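Chloride intracellular channel Clic (Drosophila melanogaster, PDB 2YV7) might insert into membranes and form chloride channels with pH-dependent activity, and may play a role in ethanol sensitivity. Local coordinates at residues 46-51 with 178-183; 51-56 with 112-117; 119-124 with 165-170; 145-150 with 193-198; 186-191 with 229-234. All blocks are in the same frame, centred on the assembly; numbering follows the deposited sequence.

Interaction 1. Residues 46-51 with 178-183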
# COMPACT_ATOMS: atom_id res chain seq x y z
N TYR A 46 -5.60 2.44 0.59
CA TYR A 46 -6.94 2.74 1.16
C TYR A 46 -7.46 1.56 2.00
O TYR A 46 -8.12 1.77 3.01
CB TYR A 46 -7.94 3.24 0.10
CG TYR A 46 -7.42 4.42 -0.70
CD1 TYR A 46 -6.52 5.33 -0.12
CD2 TYR A 46 -7.71 4.57 -2.07
CE1 TYR A 46 -5.97 6.39 -0.85
CE2 TYR A 46 -7.18 5.63 -2.79
CZ TYR A 46 -6.30 6.52 -2.17
OH TYR A 46 -5.74 7.56 -2.92
N PHE A 47 -7.13 0.32 1.62
CA PHE A 47 -7.40 -0.85 2.46
C PHE A 47 -6.73 -0.61 3.81
O PHE A 47 -7.31 -0.77 4.86
CB PHE A 47 -6.82 -2.08 1.71
CG PHE A 47 -7.21 -3.45 2.26
CD1 PHE A 47 -7.47 -3.68 3.63
CD2 PHE A 47 -7.23 -4.53 1.39
CE1 PHE A 47 -7.77 -4.99 4.11
CE2 PHE A 47 -7.56 -5.85 1.87
CZ PHE A 47 -7.81 -6.06 3.23
N MET A 48 -5.44 -0.21 3.79
CA MET A 48 -4.73 0.00 5.04
C MET A 48 -5.36 1.12 5.89
O MET A 48 -5.47 0.94 7.08
CB MET A 48 -3.25 0.36 4.73
CG MET A 48 -2.49 -0.90 4.41
SD MET A 48 -0.69 -0.61 4.29
CE MET A 48 -0.29 -0.34 6.02
N ASP A 49 -5.71 2.27 5.28
CA ASP A 49 -6.31 3.41 6.02
C ASP A 49 -7.58 2.91 6.70
O ASP A 49 -7.77 3.11 7.91
CB ASP A 49 -6.66 4.53 5.04
CG ASP A 49 -5.46 5.32 4.61
OD1 ASP A 49 -4.53 5.38 5.41
OD2 ASP A 49 -5.55 5.94 3.57
N LEU A 50 -8.39 2.20 5.93
CA LEU A 50 -9.71 1.80 6.49
C LEU A 50 -9.58 0.73 7.60
O LEU A 50 -10.33 0.70 8.59
CB LEU A 50 -10.61 1.36 5.34
CG LEU A 50 -11.08 2.50 4.43
CD1 LEU A 50 -11.63 1.96 3.05
CD2 LEU A 50 -12.08 3.45 5.13
N TYR A 51 -8.63 -0.17 7.41
CA TYR A 51 -8.36 -1.20 8.39
C TYR A 51 -7.97 -0.56 9.71
O TYR A 51 -8.42 -1.00 10.78
CB TYR A 51 -7.30 -2.20 7.86
CG TYR A 51 -7.19 -3.45 8.72
CD1 TYR A 51 -6.53 -3.40 9.95
CD2 TYR A 51 -7.80 -4.66 8.31
CE1 TYR A 51 -6.47 -4.50 10.76
CE2 TYR A 51 -7.72 -5.79 9.11
CZ TYR A 51 -7.05 -5.68 10.34
OH TYR A 51 -6.96 -6.74 11.20
N LEU A 178 3.47 4.73 1.89
CA LEU A 178 4.86 4.31 1.75
C LEU A 178 5.01 2.79 1.77
O LEU A 178 5.75 2.21 0.97
CB LEU A 178 5.71 4.94 2.85
CG LEU A 178 7.24 4.54 2.68
CD1 LEU A 178 7.87 4.96 1.34
CD2 LEU A 178 7.99 5.19 3.93
N MET A 179 4.33 2.14 2.72
CA MET A 179 4.59 0.71 2.97
C MET A 179 4.29 -0.15 1.75
O MET A 179 5.14 -1.01 1.38
CB MET A 179 3.86 0.27 4.26
CG MET A 179 4.44 0.93 5.50
SD MET A 179 3.46 0.46 6.97
CE MET A 179 4.52 1.05 8.24
N PRO A 180 3.14 0.04 1.10
CA PRO A 180 2.88 -0.74 -0.14
C PRO A 180 3.97 -0.51 -1.22
O PRO A 180 4.47 -1.47 -1.83
CB PRO A 180 1.48 -0.27 -0.58
CG PRO A 180 0.81 0.22 0.67
CD PRO A 180 1.95 0.88 1.45
N ARG A 181 4.47 0.74 -1.34
CA ARG A 181 5.55 0.95 -2.36
C ARG A 181 6.86 0.25 -1.95
O ARG A 181 7.53 -0.27 -2.77
CB ARG A 181 5.76 2.46 -2.60
CG ARG A 181 4.54 3.07 -3.32
CD ARG A 181 4.41 4.59 -2.97
NE ARG A 181 3.38 5.05 -3.89
CZ ARG A 181 2.06 4.83 -3.72
NH1 ARG A 181 1.63 4.19 -2.64
NH2 ARG A 181 1.20 5.27 -4.64
N LEU A 182 7.22 0.21 -0.66
CA LEU A 182 8.41 -0.51 -0.20
C LEU A 182 8.29 -2.00 -0.52
O LEU A 182 9.25 -2.65 -1.03
CB LEU A 182 8.59 -0.30 1.31
CG LEU A 182 9.00 1.12 1.72
CD1 LEU A 182 9.21 1.09 3.19
CD2 LEU A 182 10.44 1.42 1.08
N GLN A 183 7.11 -2.53 -0.36
CA GLN A 183 6.89 -3.94 -0.71
C GLN A 183 7.02 -4.21 -2.23
O GLN A 183 7.71 -5.19 -2.58
CB GLN A 183 5.51 -4.39 -0.16
CG GLN A 183 5.35 -5.93 -0.32
CD GLN A 183 6.20 -6.74 0.68
OE1 GLN A 183 6.94 -6.18 1.47
NE2 GLN A 183 6.07 -8.10 0.66
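M48 and P180 carry the nearest alpha carbons of segments 46-51 and 178-183, with 9.2 Å between M48 CA and P180 CA, a separation that side chains rather than backbones must span. M48 does most of the spanning: chi1 (-79°) sets CG anti to its own carbonyl carbon, and an extended chi2 carries SD outward before the chain bends at the last torsion. The sulfur lies 4.0 Å from P180 CG, on the outer part of the pyrrolidine ring, while the terminal CE reaches M179 SD at 4.0 Å. The two methionines cross nearly at a right angle, so each thioether meets the other with a single atom. P180 sits at a kink, since its nitrogen has no N-H to bond to the preceding turn. M179 also packs against Y207 and M211. All three residues are buried and no hydrogen bond joins the segments. The GST-like interface between the N-terminal domain and the helical domain is therefore apolar here, compatible with the proposed rearrangement for membrane insertion.

Interaction 2. Residues 51-56 with 112-117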
# COMPACT_ATOMS: atom_id res chain seq x y z
N TYR A 51 -8.63 -0.17 7.41
CA TYR A 51 -8.36 -1.20 8.39
C TYR A 51 -7.97 -0.56 9.71
O TYR A 51 -8.42 -1.00 10.78
CB TYR A 51 -7.30 -2.20 7.86
CG TYR A 51 -7.19 -3.45 8.72
CD1 TYR A 51 -6.53 -3.40 9.95
CD2 TYR A 51 -7.80 -4.66 8.31
CE1 TYR A 51 -6.47 -4.50 10.76
CE2 TYR A 51 -7.72 -5.79 9.11
CZ TYR A 51 -7.05 -5.68 10.34
OH TYR A 51 -6.96 -6.74 11.20
N LEU A 52 -7.09 0.47 9.66
CA LEU A 52 -6.66 1.13 10.87
C LEU A 52 -7.89 1.77 11.57
O LEU A 52 -7.96 1.77 12.78
CB LEU A 52 -5.63 2.23 10.56
CG LEU A 52 -4.24 1.78 10.02
CD1 LEU A 52 -3.45 3.00 9.53
CD2 LEU A 52 -3.49 1.00 11.07
N LEU A 53 -8.78 2.34 10.80
CA LEU A 53 -9.99 3.02 11.36
C LEU A 53 -10.98 2.00 11.97
O LEU A 53 -11.58 2.24 13.03
CB LEU A 53 -10.66 3.83 10.27
CG LEU A 53 -9.86 5.07 9.78
CD1 LEU A 53 -10.70 5.91 8.81
CD2 LEU A 53 -9.38 5.92 10.98
N ALA A 54 -11.05 0.85 11.34
CA ALA A 54 -11.90 -0.25 11.80
C ALA A 54 -11.30 -0.92 13.04
O ALA A 54 -12.02 -1.33 13.95
CB ALA A 54 -12.10 -1.25 10.65
N GLU A 55 -9.98 -1.03 13.11
CA GLU A 55 -9.35 -1.42 14.36
C GLU A 55 -9.72 -0.52 15.52
O GLU A 55 -9.84 -0.98 16.67
CB GLU A 55 -7.83 -1.34 14.21
CG GLU A 55 -7.20 -2.57 13.73
CD GLU A 55 -5.69 -2.43 13.73
OE1 GLU A 55 -5.17 -1.30 13.94
OE2 GLU A 55 -5.02 -3.46 13.53
N LEU A 56 -9.87 0.77 15.24
CA LEU A 56 -10.21 1.78 16.22
C LEU A 56 -11.71 1.77 16.50
O LEU A 56 -12.22 2.54 17.31
CB LEU A 56 -9.75 3.17 15.74
CG LEU A 56 -8.26 3.49 15.94
CD1 LEU A 56 -7.82 4.68 15.11
CD2 LEU A 56 -7.91 3.73 17.41
N TYR A 112 -9.51 12.38 10.40
CA TYR A 112 -8.68 13.56 10.65
C TYR A 112 -7.39 13.26 11.39
O TYR A 112 -6.34 13.84 11.07
CB TYR A 112 -9.46 14.61 11.43
CG TYR A 112 -10.26 15.51 10.54
CD1 TYR A 112 -9.65 16.51 9.80
CD2 TYR A 112 -11.65 15.36 10.45
CE1 TYR A 112 -10.39 17.35 8.98
CE2 TYR A 112 -12.40 16.21 9.63
CZ TYR A 112 -11.76 17.20 8.89
OH TYR A 112 -12.49 18.04 8.07
N ASN A 113 -7.48 12.39 12.39
CA ASN A 113 -6.29 11.92 13.10
C ASN A 113 -5.37 11.10 12.20
O ASN A 113 -4.17 11.09 12.40
CB ASN A 113 -6.68 11.10 14.35
CG ASN A 113 -7.67 11.84 15.27
OD1 ASN A 113 -7.49 13.02 15.59
ND2 ASN A 113 -8.72 11.13 15.70
N LEU A 114 -5.92 10.40 11.21
CA LEU A 114 -5.10 9.53 10.37
C LEU A 114 -4.36 10.39 9.33
O LEU A 114 -3.20 10.12 8.95
CB LEU A 114 -5.99 8.49 9.69
CG LEU A 114 -5.36 7.30 8.96
CD1 LEU A 114 -4.67 6.42 9.99
CD2 LEU A 114 -6.42 6.50 8.16
N PHE A 115 -5.03 11.41 8.85
CA PHE A 115 -4.44 12.33 7.90
C PHE A 115 -3.70 13.48 8.58
O PHE A 115 -4.11 14.63 8.51
CB PHE A 115 -5.47 12.75 6.86
CG PHE A 115 -5.79 11.67 5.86
CD1 PHE A 115 -6.61 10.60 6.21
CD2 PHE A 115 -5.23 11.69 4.58
CE1 PHE A 115 -6.91 9.59 5.31
CE2 PHE A 115 -5.51 10.66 3.64
CZ PHE A 115 -6.36 9.60 4.01
N VAL A 116 -2.60 13.13 9.26
CA VAL A 116 -1.71 14.09 9.95
C VAL A 116 -1.26 15.11 8.93
O VAL A 116 -1.09 14.78 7.77
CB VAL A 116 -0.43 13.38 10.52
CG1 VAL A 116 0.57 14.40 11.16
CG2 VAL A 116 -0.78 12.32 11.54
N GLN A 117 -1.10 16.36 9.37
CA GLN A 117 -0.51 17.40 8.52
C GLN A 117 0.99 17.41 8.72
O GLN A 117 1.49 17.70 9.81
CB GLN A 117 -1.12 18.79 8.80
CG GLN A 117 -2.65 18.84 8.90
CD GLN A 117 -3.36 18.92 7.54
OE1 GLN A 117 -3.28 17.99 6.71
NE2 GLN A 117 -4.08 20.02 7.31
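L114 reaches between two neighbouring leucines of helix 41-55, L52 and L53, and this fork is the tightly packed part of the contact. Each of its methyls has its own partner: CD1 meets L52 CD1 at 3.7 Å, and CD2 lies 4.1 Å from L53 CG, with L53 CD2 equally near. The placement follows from L114 having CG anti to its backbone nitrogen (chi1 -169°), which carries both branches toward the helix. L52 meets it nearly at a right angle, whereas L53 comes in at a slant, its CB not directed at the partner but its end turned nearer. The backbones stay well apart, the nearest alpha carbons being L53 CA and L114 CA at 8.2 Å.

Toward the surface the contact thins out. L56, just past the end of the helix, keeps its CD1 6.3 Å from L114 CD1, and N113 stays on the surface without touching the helix. The segments share no hydrogen bond. Thus the end of the helix predicted to become transmembrane meets the short helix 111-114 through branched aliphatic carbons alone, a seam held by dispersion and burial.

Interaction 3. Residues 119-124 with 165-170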
# COMPACT_ATOMS: atom_id res chain seq x y z
N LYS A 119 3.86 18.41 5.85
CA LYS A 119 4.30 18.69 4.49
C LYS A 119 5.69 18.13 4.22
O LYS A 119 6.01 17.75 3.10
CB LYS A 119 4.29 20.20 4.20
CG LYS A 119 2.91 20.81 4.17
CD LYS A 119 2.87 22.05 3.28
CE LYS A 119 1.44 22.63 3.10
NZ LYS A 119 0.45 21.63 2.55
N GLU A 120 6.51 18.08 5.27
CA GLU A 120 7.84 17.52 5.23
C GLU A 120 7.81 16.05 4.74
O GLU A 120 8.55 15.64 3.79
CB GLU A 120 8.46 17.66 6.62
CG GLU A 120 9.93 17.30 6.76
CD GLU A 120 10.59 18.00 7.96
OE1 GLU A 120 10.75 19.25 7.90
OE2 GLU A 120 10.96 17.30 8.94
N VAL A 121 6.92 15.29 5.38
CA VAL A 121 6.73 13.90 5.03
C VAL A 121 6.11 13.76 3.63
O VAL A 121 6.56 12.91 2.86
CB VAL A 121 5.99 13.11 6.11
CG1 VAL A 121 5.76 11.67 5.60
CG2 VAL A 121 6.80 13.09 7.42
N ALA A 122 5.09 14.54 3.30
CA ALA A 122 4.53 14.48 1.93
C ALA A 122 5.63 14.66 0.92
O ALA A 122 5.74 13.90 -0.04
CB ALA A 122 3.53 15.55 1.73
N THR A 123 6.48 15.66 1.13
CA THR A 123 7.49 15.96 0.10
C THR A 123 8.53 14.84 0.07
O THR A 123 9.07 14.46 -0.99
CB THR A 123 8.21 17.25 0.46
OG1 THR A 123 7.30 18.36 0.38
CG2 THR A 123 9.36 17.48 -0.56
N LEU A 124 8.85 14.33 1.27
CA LEU A 124 9.80 13.23 1.43
C LEU A 124 9.47 12.03 0.54
O LEU A 124 10.35 11.43 -0.04
CB LEU A 124 9.90 12.80 2.89
CG LEU A 124 10.78 11.59 3.24
CD1 LEU A 124 12.23 12.06 3.17
CD2 LEU A 124 10.43 11.13 4.66
N PHE A 165 7.03 5.11 13.29
CA PHE A 165 6.51 5.37 11.93
C PHE A 165 6.90 6.75 11.39
O PHE A 165 7.68 7.45 12.02
CB PHE A 165 4.99 5.17 11.98
CG PHE A 165 4.59 3.79 12.41
CD1 PHE A 165 4.85 2.68 11.61
CD2 PHE A 165 3.95 3.60 13.66
CE1 PHE A 165 4.46 1.40 12.01
CE2 PHE A 165 3.53 2.31 14.05
CZ PHE A 165 3.80 1.23 13.22
N LEU A 166 6.41 7.14 10.22
CA LEU A 166 6.97 8.34 9.59
C LEU A 166 6.75 9.63 10.43
O LEU A 166 7.56 10.54 10.37
CB LEU A 166 6.37 8.62 8.22
CG LEU A 166 6.86 7.70 7.12
CD1 LEU A 166 5.92 7.69 5.94
CD2 LEU A 166 8.28 8.18 6.64
N THR A 167 5.62 9.77 11.09
CA THR A 167 5.33 11.04 11.75
C THR A 167 5.23 10.89 13.27
O THR A 167 4.87 11.85 13.96
CB THR A 167 4.01 11.67 11.27
OG1 THR A 167 2.96 10.79 11.68
CG2 THR A 167 3.96 11.82 9.72
N GLY A 168 5.56 9.71 13.78
CA GLY A 168 5.46 9.38 15.23
C GLY A 168 5.32 7.91 15.51
O GLY A 168 5.63 7.08 14.65
N ASP A 169 4.81 7.54 16.71
CA ASP A 169 4.70 6.13 17.01
C ASP A 169 3.40 5.46 16.58
O ASP A 169 3.24 4.28 16.79
CB ASP A 169 5.06 5.82 18.46
CG ASP A 169 6.47 6.32 18.85
OD1 ASP A 169 7.44 6.14 18.04
OD2 ASP A 169 6.63 6.88 19.98
N THR A 170 2.48 6.25 16.01
CA THR A 170 1.20 5.79 15.48
C THR A 170 1.22 5.89 13.95
O THR A 170 1.80 6.84 13.41
CB THR A 170 0.06 6.75 16.00
OG1 THR A 170 -0.17 6.49 17.39
CG2 THR A 170 -1.27 6.56 15.24
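V121 meets L166 and T167 where the all-helical C-terminal domain of the GST fold packs the short helix 119-125 against the loop between helices 141-161 and 173-193. The backbones come closest at these residues, V121 CA and L166 CA being 7.2 Å apart.

L166 can be followed outward from its backbone. Its CB lies 4.1 Å from V121 CG1. At the branch the side chain divides between two residues one helical turn apart: CD1 continues along the valine and touches the same CG1 at 4.0 Å, while CD2 extends to L124 CD2 at 4.2 Å. L166 thus lies obliquely across both V121 and L124, and its CG, anti to the carbonyl carbon (chi1 -75°), is directed at the helix. Outside the pair, H157 of helix 141-161 touches V121, L124 and L166 alike, and L178 and Y207 add further cover to L166.

The second branch of V121 serves the other neighbour, with CG2 beside both the carbonyl oxygen of L166 and the methyl of T167. Replacing V121 with an alanine would probably open a gap beside L166 CD1 and leave the threonine methyl without its partner on the helix. The loop is also tied to itself by a backbone bond from F165 N to G168 O. Across the contact, T167 CG2 lies 3.9 Å from V121 CG2, the two side chains crossing nearly at a right angle.

Interaction 4. Residues 145-150 with 193-198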
# COMPACT_ATOMS: atom_id res chain seq x y z
N ASN A 145 20.21 3.37 -8.74
CA ASN A 145 20.80 4.29 -7.76
C ASN A 145 19.98 5.56 -7.53
O ASN A 145 20.04 6.18 -6.47
CB ASN A 145 22.29 4.50 -8.08
CG ASN A 145 23.15 3.32 -7.60
OD1 ASN A 145 23.56 3.29 -6.43
ND2 ASN A 145 23.36 2.32 -8.46
N ALA A 146 19.18 5.96 -8.53
CA ALA A 146 18.22 7.03 -8.30
C ALA A 146 17.15 6.61 -7.30
O ALA A 146 16.74 7.40 -6.47
CB ALA A 146 17.56 7.40 -9.54
N LEU A 147 16.64 5.39 -7.43
CA LEU A 147 15.69 4.91 -6.39
C LEU A 147 16.41 4.82 -5.07
O LEU A 147 15.86 5.19 -4.02
CB LEU A 147 15.16 3.53 -6.76
CG LEU A 147 14.28 2.88 -5.68
CD1 LEU A 147 12.97 3.68 -5.63
CD2 LEU A 147 13.94 1.44 -6.05
N LEU A 148 17.64 4.31 -5.06
CA LEU A 148 18.36 4.11 -3.78
C LEU A 148 18.55 5.46 -3.04
O LEU A 148 18.44 5.55 -1.83
CB LEU A 148 19.75 3.47 -4.08
CG LEU A 148 20.61 3.14 -2.83
CD1 LEU A 148 19.84 2.39 -1.75
CD2 LEU A 148 21.91 2.30 -3.09
N SER A 149 18.86 6.51 -3.79
CA SER A 149 19.08 7.83 -3.17
C SER A 149 17.82 8.30 -2.41
O SER A 149 17.91 8.94 -1.35
CB SER A 149 19.43 8.91 -4.23
OG SER A 149 20.65 8.63 -4.89
N HIS A 150 16.66 8.02 -3.00
CA HIS A 150 15.34 8.41 -2.38
C HIS A 150 15.16 7.61 -1.09
O HIS A 150 14.75 8.15 -0.09
CB HIS A 150 14.26 8.10 -3.36
CG HIS A 150 12.98 8.82 -3.09
ND1 HIS A 150 12.15 9.22 -4.11
CD2 HIS A 150 12.40 9.25 -1.94
CE1 HIS A 150 11.08 9.81 -3.60
NE2 HIS A 150 11.20 9.83 -2.29
N VAL A 193 15.07 -7.05 -11.63
CA VAL A 193 16.41 -6.44 -11.90
C VAL A 193 17.42 -6.70 -10.80
O VAL A 193 18.48 -6.05 -10.75
CB VAL A 193 16.33 -4.90 -12.27
CG1 VAL A 193 15.58 -4.73 -13.61
CG2 VAL A 193 15.67 -4.11 -11.13
N ASP A 194 17.19 -7.72 -9.98
CA ASP A 194 18.10 -8.02 -8.88
C ASP A 194 18.52 -6.81 -8.04
O ASP A 194 19.71 -6.65 -7.67
CB ASP A 194 19.37 -8.70 -9.42
CG ASP A 194 20.13 -9.44 -8.33
OD1 ASP A 194 19.53 -9.84 -7.24
OD2 ASP A 194 21.37 -9.60 -8.57
N PHE A 195 17.56 -5.92 -7.79
CA PHE A 195 17.77 -4.83 -6.85
C PHE A 195 17.47 -5.28 -5.47
O PHE A 195 16.44 -5.97 -5.23
CB PHE A 195 16.82 -3.66 -7.21
CG PHE A 195 16.97 -2.49 -6.30
CD1 PHE A 195 18.05 -1.60 -6.46
CD2 PHE A 195 16.05 -2.28 -5.28
CE1 PHE A 195 18.17 -0.48 -5.63
CE2 PHE A 195 16.18 -1.23 -4.43
CZ PHE A 195 17.21 -0.31 -4.57
N GLU A 196 18.33 -4.89 -4.51
CA GLU A 196 18.05 -5.09 -3.09
C GLU A 196 18.30 -3.84 -2.33
O GLU A 196 19.24 -3.15 -2.66
CB GLU A 196 18.95 -6.15 -2.46
CG GLU A 196 18.26 -7.48 -2.35
CD GLU A 196 19.24 -8.62 -2.22
OE1 GLU A 196 20.47 -8.34 -2.04
OE2 GLU A 196 18.78 -9.77 -2.31
N ILE A 197 17.51 -3.61 -1.29
CA ILE A 197 17.65 -2.44 -0.39
C ILE A 197 18.76 -2.73 0.59
O ILE A 197 18.72 -3.73 1.31
CB ILE A 197 16.34 -2.13 0.44
CG1 ILE A 197 15.17 -1.79 -0.49
CG2 ILE A 197 16.65 -0.98 1.43
CD1 ILE A 197 13.83 -1.76 0.21
N PRO A 198 19.81 -1.90 0.56
CA PRO A 198 21.02 -2.34 1.25
C PRO A 198 20.91 -2.31 2.74
O PRO A 198 20.04 -1.59 3.32
CB PRO A 198 22.11 -1.37 0.74
CG PRO A 198 21.44 -0.29 0.13
CD PRO A 198 20.00 -0.66 -0.20
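F195 and P198 are the two residues through which the loop after helix 173-193 leans on L147 and L148 of helix 141-161. In sequence order the path begins at V193, after which D194 turns the chain with a positive phi of 47° and leaves the helical conformation. F195 then points its side chain at the helix, with CG anti to the backbone nitrogen (chi1 -180°) and the ring reaching toward helix 141-161. L147 CD2 meets the ring at CE2, 3.8 Å away, with CZ at 4.0 Å, an oblique approach. M135 of helix 128-136 and I185 of helix 173-193 touch both L147 and F195, so residues of three helices touch the phenylalanine.

E196, exposed, forms a salt bridge with K190. I197 faces another way, packing on L204 and M208 of helix 202-212, although its CA is the loop's nearest to the helix segment, 7.4 Å from L148 CA. P198 closes the walk: its CD lies 3.4 Å from L148 CD1, tighter than usual van der Waals contact, and its CG is 3.6 Å from the same methyl. L148 achieves this with the end of its side chain, since its CB does not head for the proline. Beyond it the P198 carbonyl accepts a hydrogen bond from W205 NE1. No polar bond crosses between the segments, so the loop meets this helix through shape and apolar burial, while E196 and the P198 carbonyl have partners elsewhere.

Interaction 5. Residues 186-191 with 229-234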
# COMPACT_ATOMS: atom_id res chain seq x y z
N ARG A 186 10.80 -4.11 -2.96
CA ARG A 186 11.47 -5.34 -2.54
C ARG A 186 11.15 -6.44 -3.51
O ARG A 186 12.06 -7.08 -4.06
CB ARG A 186 11.06 -5.78 -1.13
CG ARG A 186 11.53 -4.89 -0.01
CD ARG A 186 11.42 -5.63 1.30
NE ARG A 186 12.36 -6.77 1.38
CZ ARG A 186 12.37 -7.63 2.41
NH1 ARG A 186 11.48 -7.57 3.43
NH2 ARG A 186 13.29 -8.59 2.38
N VAL A 187 9.86 -6.69 -3.75
CA VAL A 187 9.48 -7.91 -4.52
C VAL A 187 9.81 -7.80 -6.00
O VAL A 187 10.46 -8.69 -6.58
CB VAL A 187 7.98 -8.24 -4.25
CG1 VAL A 187 7.51 -9.36 -5.14
CG2 VAL A 187 7.78 -8.58 -2.73
N ALA A 188 9.36 -6.71 -6.63
CA ALA A 188 9.52 -6.56 -8.06
C ALA A 188 10.97 -6.15 -8.35
O ALA A 188 11.52 -6.58 -9.33
CB ALA A 188 8.60 -5.52 -8.63
N GLY A 189 11.53 -5.26 -7.54
CA GLY A 189 12.95 -4.89 -7.63
C GLY A 189 13.87 -6.11 -7.75
O GLY A 189 14.70 -6.19 -8.67
N LYS A 190 13.69 -7.06 -6.84
CA LYS A 190 14.56 -8.24 -6.76
C LYS A 190 14.27 -9.15 -7.94
O LYS A 190 15.19 -9.56 -8.70
CB LYS A 190 14.26 -9.00 -5.52
CG LYS A 190 15.17 -10.17 -5.32
CD LYS A 190 14.47 -11.09 -4.33
CE LYS A 190 15.48 -11.65 -3.42
NZ LYS A 190 16.48 -10.56 -3.19
N TYR A 191 12.98 -9.42 -8.18
CA TYR A 191 12.64 -10.39 -9.26
C TYR A 191 13.13 -9.92 -10.64
O TYR A 191 13.83 -10.64 -11.41
CB TYR A 191 11.12 -10.60 -9.30
CG TYR A 191 10.66 -11.57 -10.36
CD1 TYR A 191 10.41 -11.16 -11.69
CD2 TYR A 191 10.56 -12.91 -10.06
CE1 TYR A 191 9.99 -12.08 -12.69
CE2 TYR A 191 10.13 -13.81 -11.00
CZ TYR A 191 9.88 -13.40 -12.32
OH TYR A 191 9.47 -14.32 -13.23
N ASN A 229 3.35 -10.68 -11.21
CA ASN A 229 2.48 -10.81 -12.37
C ASN A 229 1.99 -9.43 -12.83
O ASN A 229 1.96 -9.14 -14.04
CB ASN A 229 1.31 -11.76 -12.05
CG ASN A 229 0.46 -12.07 -13.28
OD1 ASN A 229 -0.74 -11.81 -13.33
ND2 ASN A 229 1.11 -12.60 -14.30
N HIS A 230 1.65 -8.57 -11.85
CA HIS A 230 1.24 -7.19 -12.10
C HIS A 230 2.22 -6.50 -13.03
O HIS A 230 1.81 -5.98 -14.08
CB HIS A 230 1.09 -6.50 -10.75
CG HIS A 230 0.68 -5.06 -10.81
ND1 HIS A 230 -0.63 -4.65 -10.71
CD2 HIS A 230 1.43 -3.93 -10.86
CE1 HIS A 230 -0.68 -3.32 -10.72
NE2 HIS A 230 0.56 -2.86 -10.81
N TYR A 231 3.52 -6.51 -12.69
CA TYR A 231 4.53 -5.97 -13.59
C TYR A 231 4.79 -6.76 -14.87
O TYR A 231 5.18 -6.18 -15.87
CB TYR A 231 5.84 -5.65 -12.84
CG TYR A 231 5.56 -4.62 -11.78
CD1 TYR A 231 5.44 -3.26 -12.11
CD2 TYR A 231 5.36 -5.01 -10.47
CE1 TYR A 231 5.08 -2.29 -11.12
CE2 TYR A 231 5.03 -4.08 -9.49
CZ TYR A 231 4.92 -2.74 -9.81
OH TYR A 231 4.60 -1.86 -8.84
N LYS A 232 4.62 -8.07 -14.85
CA LYS A 232 4.82 -8.85 -16.06
C LYS A 232 3.81 -8.41 -17.12
O LYS A 232 4.16 -8.16 -18.26
CB LYS A 232 4.62 -10.34 -15.78
CG LYS A 232 5.81 -11.04 -15.22
CD LYS A 232 5.61 -12.55 -15.30
CE LYS A 232 6.70 -13.26 -14.57
NZ LYS A 232 7.91 -13.50 -15.43
N LEU A 233 2.55 -8.28 -16.72
CA LEU A 233 1.51 -7.86 -17.66
C LEU A 233 1.81 -6.46 -18.18
O LEU A 233 1.61 -6.18 -19.36
CB LEU A 233 0.15 -7.86 -17.00
CG LEU A 233 -0.28 -9.05 -16.16
CD1 LEU A 233 -1.73 -8.85 -15.79
CD2 LEU A 233 -0.11 -10.33 -16.92
N GLN A 234 2.30 -5.60 -17.29
CA GLN A 234 2.72 -4.26 -17.69
C GLN A 234 3.78 -4.29 -18.79
O GLN A 234 3.79 -3.42 -19.65
CB GLN A 234 3.25 -3.47 -16.50
CG GLN A 234 2.18 -2.97 -15.57
CD GLN A 234 2.68 -1.89 -14.64
OE1 GLN A 234 2.04 -1.58 -13.63
NE2 GLN A 234 3.85 -1.29 -14.98
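A188 and Y231 form the inner layer of the contact between helices 173-193 and 224-235, and theirs are the nearest alpha carbons of the two segments, A188 CA and Y231 CA being 7.5 Å apart. A188 CB sits 3.8 Å from Y231 CD2, oblique to the ring. At the surface K232 NZ donates a 2.8 Å hydrogen bond to Y191 OH, arriving at the edge of the ring near its plane. Y191 extends with CG anti to its nitrogen (chi1 -180°), and the lysine bends at its last torsion (chi4 -86°) to bring the ammonium round to the hydroxyl.

Further out, H230 CD2 lies over one face of the Y231 ring, 3.7 Å above its centre, and the Y231 hydroxyl bonds to that of Y129. L136 of helix 128-136 touches both A188 and Y231. With a methionine in place of K232, the phenolic oxygen of Y191 would probably lose this donor and the ring be less firmly fixed. The contact thus pairs a buried apolar layer with a hydrogen bond from an ammonium group to a phenolic oxygen near the surface, where the charge would tend to polarise the phenol.

How the interactions relate
Helix 173-193 links three of the contacts: interactions 1 and 5 lie along it, centres 17 Å apart, and the second segment of interaction 4 follows its end. Interactions 1 and 2 share helix 41-55 and touch where D49 OD1 lies 3.5 Å from L114 CD2. Interaction 3 meets interaction 1 through M179 CE and F165 CD1, 3.8 Å apart, and interaction 4 through a probable hydrogen bond between L124 O and H150 NE2. Interactions 4 and 5 are joined by a probable hydrogen bond of 3.0 Å between F195 N and G189 O. Near the calcium site, P85, one of its residues, touches Y46 of the 46-51 segment.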